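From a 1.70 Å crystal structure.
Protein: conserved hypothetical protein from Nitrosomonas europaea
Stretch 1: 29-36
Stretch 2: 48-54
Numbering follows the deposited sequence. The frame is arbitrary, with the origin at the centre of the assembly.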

# COMPACT_ATOMS: atom_id res chain seq x y z
N LEU A 29 2.59 -12.19 -15.92
CA LEU A 29 2.81 -11.45 -14.68
C LEU A 29 1.75 -11.67 -13.62
O LEU A 29 1.99 -11.40 -12.44
CB LEU A 29 2.88 -9.95 -14.99
CG LEU A 29 4.15 -9.47 -15.68
CD1 LEU A 29 3.90 -8.10 -16.28
CD2 LEU A 29 5.29 -9.42 -14.67
N THR A 30 0.59 -12.17 -14.03
CA THR A 30 -0.52 -12.32 -13.10
C THR A 30 -1.10 -13.72 -12.84
O THR A 30 -1.89 -13.88 -11.91
CB THR A 30 -1.67 -11.42 -13.56
OG1 THR A 30 -2.09 -11.80 -14.87
CG2 THR A 30 -1.19 -9.97 -13.61
N GLU A 31 -0.72 -14.70 -13.64
CA GLU A 31 -1.24 -16.06 -13.46
C GLU A 31 -0.26 -16.96 -12.72
O GLU A 31 0.84 -17.23 -13.21
CB GLU A 31 -1.60 -16.68 -14.81
CG GLU A 31 -2.69 -15.91 -15.57
CD GLU A 31 -3.11 -16.59 -16.85
OE1 GLU A 31 -3.84 -15.96 -17.65
OE2 GLU A 31 -2.73 -17.77 -17.06
N PRO A 32 -0.64 -17.44 -11.52
CA PRO A 32 0.22 -18.31 -10.72
C PRO A 32 0.85 -19.47 -11.51
O PRO A 32 2.04 -19.73 -11.38
CB PRO A 32 -0.72 -18.80 -9.62
CG PRO A 32 -1.63 -17.61 -9.42
CD PRO A 32 -1.93 -17.20 -10.85
N GLU A 33 0.05 -20.14 -12.34
CA GLU A 33 0.55 -21.26 -13.13
C GLU A 33 1.73 -20.87 -14.02
O GLU A 33 2.57 -21.71 -14.35
CB GLU A 33 -0.58 -21.84 -14.00
CG GLU A 33 -1.52 -22.76 -13.24
CD GLU A 33 -0.90 -24.12 -12.92
OE1 GLU A 33 -0.78 -24.95 -13.85
OE2 GLU A 33 -0.51 -24.34 -11.76
N LEU A 34 1.79 -19.59 -14.41
CA LEU A 34 2.88 -19.09 -15.24
C LEU A 34 3.97 -18.50 -14.37
O LEU A 34 5.16 -18.73 -14.59
CB LEU A 34 2.36 -18.02 -16.21
CG LEU A 34 1.41 -18.54 -17.30
CD1 LEU A 34 0.82 -17.38 -18.10
CD2 LEU A 34 2.18 -19.48 -18.22
N LEU A 35 3.57 -17.73 -13.36
CA LEU A 35 4.50 -17.11 -12.44
C LEU A 35 5.49 -18.10 -11.83
O LEU A 35 6.68 -17.83 -11.75
CB LEU A 35 3.74 -16.43 -11.30
CG LEU A 35 3.17 -15.04 -11.61
CD1 LEU A 35 2.16 -14.64 -10.54
CD2 LEU A 35 4.30 -14.03 -11.69
N LYS A 36 4.99 -19.26 -11.42
CA LYS A 36 5.87 -20.25 -10.80
C LYS A 36 6.94 -20.79 -11.74
O LYS A 36 7.82 -21.54 -11.30
CB LYS A 36 5.05 -21.40 -10.23
CG LYS A 36 4.40 -22.28 -11.27
CD LYS A 36 3.66 -23.42 -10.59
CE LYS A 36 3.25 -24.48 -11.59
NZ LYS A 36 2.38 -23.95 -12.66
N ASP A 48 5.18 -22.70 -4.25
CA ASP A 48 3.77 -22.36 -4.14
C ASP A 48 3.59 -20.90 -4.56
O ASP A 48 4.49 -20.08 -4.39
CB ASP A 48 3.28 -22.55 -2.71
CG ASP A 48 1.76 -22.68 -2.62
OD1 ASP A 48 1.24 -22.77 -1.49
OD2 ASP A 48 1.10 -22.69 -3.67
N CYS A 49 2.42 -20.60 -5.10
CA CYS A 49 2.11 -19.24 -5.53
C CYS A 49 0.61 -19.04 -5.53
O CYS A 49 -0.13 -19.78 -6.19
CB CYS A 49 2.68 -18.98 -6.93
SG CYS A 49 2.29 -17.32 -7.56
N ARG A 50 0.16 -18.05 -4.77
CA ARG A 50 -1.26 -17.71 -4.66
C ARG A 50 -1.41 -16.25 -5.06
O ARG A 50 -0.66 -15.39 -4.59
CB ARG A 50 -1.75 -17.89 -3.22
CG ARG A 50 -1.70 -19.32 -2.69
CD ARG A 50 -2.83 -20.17 -3.26
NE ARG A 50 -4.14 -19.66 -2.87
CZ ARG A 50 -5.29 -20.22 -3.22
NH1 ARG A 50 -5.30 -21.32 -3.98
NH2 ARG A 50 -6.44 -19.69 -2.83
N VAL A 51 -2.39 -15.97 -5.92
CA VAL A 51 -2.63 -14.62 -6.39
C VAL A 51 -4.11 -14.22 -6.35
O VAL A 51 -4.96 -14.92 -6.90
CB VAL A 51 -2.13 -14.45 -7.86
CG1 VAL A 51 -2.67 -13.15 -8.46
CG2 VAL A 51 -0.61 -14.46 -7.90
N ASP A 52 -4.42 -13.11 -5.67
CA ASP A 52 -5.78 -12.56 -5.62
C ASP A 52 -5.52 -11.22 -6.31
O ASP A 52 -5.12 -10.25 -5.67
CB ASP A 52 -6.24 -12.36 -4.17
CG ASP A 52 -7.65 -11.78 -4.07
OD1 ASP A 52 -8.09 -11.46 -2.95
OD2 ASP A 52 -8.33 -11.65 -5.11
N LEU A 53 -5.75 -11.19 -7.63
CA LEU A 53 -5.46 -10.01 -8.45
C LEU A 53 -6.43 -8.85 -8.37
O LEU A 53 -7.30 -8.67 -9.22
CB LEU A 53 -5.31 -10.45 -9.92
CG LEU A 53 -4.60 -9.48 -10.87
CD1 LEU A 53 -3.13 -9.35 -10.50
CD2 LEU A 53 -4.74 -10.00 -12.29
N ARG A 54 -6.25 -8.05 -7.32
CA ARG A 54 -7.06 -6.88 -7.07
C ARG A 54 -6.35 -6.06 -6.01
O ARG A 54 -5.53 -6.59 -5.26
CB ARG A 54 -8.44 -7.29 -6.54
CG ARG A 54 -8.38 -8.05 -5.22
CD ARG A 54 -9.76 -8.42 -4.70
NE ARG A 54 -9.68 -9.12 -3.41
CZ ARG A 54 -9.32 -8.55 -2.27
NH1 ARG A 54 -9.00 -7.26 -2.23
NH2 ARG A 54 -9.27 -9.26 -1.15

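This is a small, mainly apolar packing contact in which a helical turn and its lead-in lie against one face of a strand, with no hydrogen bond or salt bridge crossing between them. The two stretches bury 310 Å² in total, both sides summed.

The strand, residues 48-51, sets the pattern. Its side chains alternate: Cys 49 and Val 51 point toward the helical stretch, while Asp 48 and Arg 50 point away. The charged residues are thus kept off the apolar face. Leu 53, past the end of the strand, also points toward stretch 1 and extends the surface.

Pro 32 sits at the centre of the pairing. Pro 32 CA and Cys 49 CA are 5.6 Å apart, so the backbones come close here. Its ring touches two alternate residues of the strand, Cys 49 and Val 51. Pro 32 CG lies 3.6 Å from Val 51 CB, and Pro 32 CB lies 3.9 Å from Cys 49 SG. Pro 32 CB is also 3.6 Å from Cys 49 O, a van der Waals approach to the backbone. The compact ring suits this narrow gap. Proline also fits the first turn of a helix, where its lack of an N-H costs no helical hydrogen bond.

Leu 35, one turn on, adds a second apolar group on the same side. Its chi1 is m and its chi2 is t. Leu 35 CD1 reaches both strand side chains, 4.0 Å from Cys 49 SG and 3.8 Å from Val 51 CG2. Val 51 meets Pro 32 and Leu 35 through its branched side chain. Cys 49, a small side chain, lies where the two backbones come close.

Thr 30 makes the contact at the other end. It is buried, and its CA-to-CB bond points sideways. Thr 30 CB packs 3.6 Å from Leu 53 CD2, and Thr 30 O lies 3.6 Å from Val 51 CG1. Its hydroxyl, OG1, is hydrogen-bonded elsewhere in the structure, so its burial leaves no unmet polar group there.

The helical turn is held by its own bonds. Glu 31 is the N-cap residue, and Glu 31 O accepts from Leu 34 N and Leu 35 N, both at 2.8 Å. Lys 36 N donates to Pro 32 O at 3.0 Å. The end of the Lys 36 side chain leads away from the strand: Lys 36 NZ donates a hydrogen bond to Glu 33 O at 2.8 Å and forms a salt bridge with Glu 33 OE2 at 3.1 Å, whose hydrogen bond is weak. These charged groups lie outside the apolar contact.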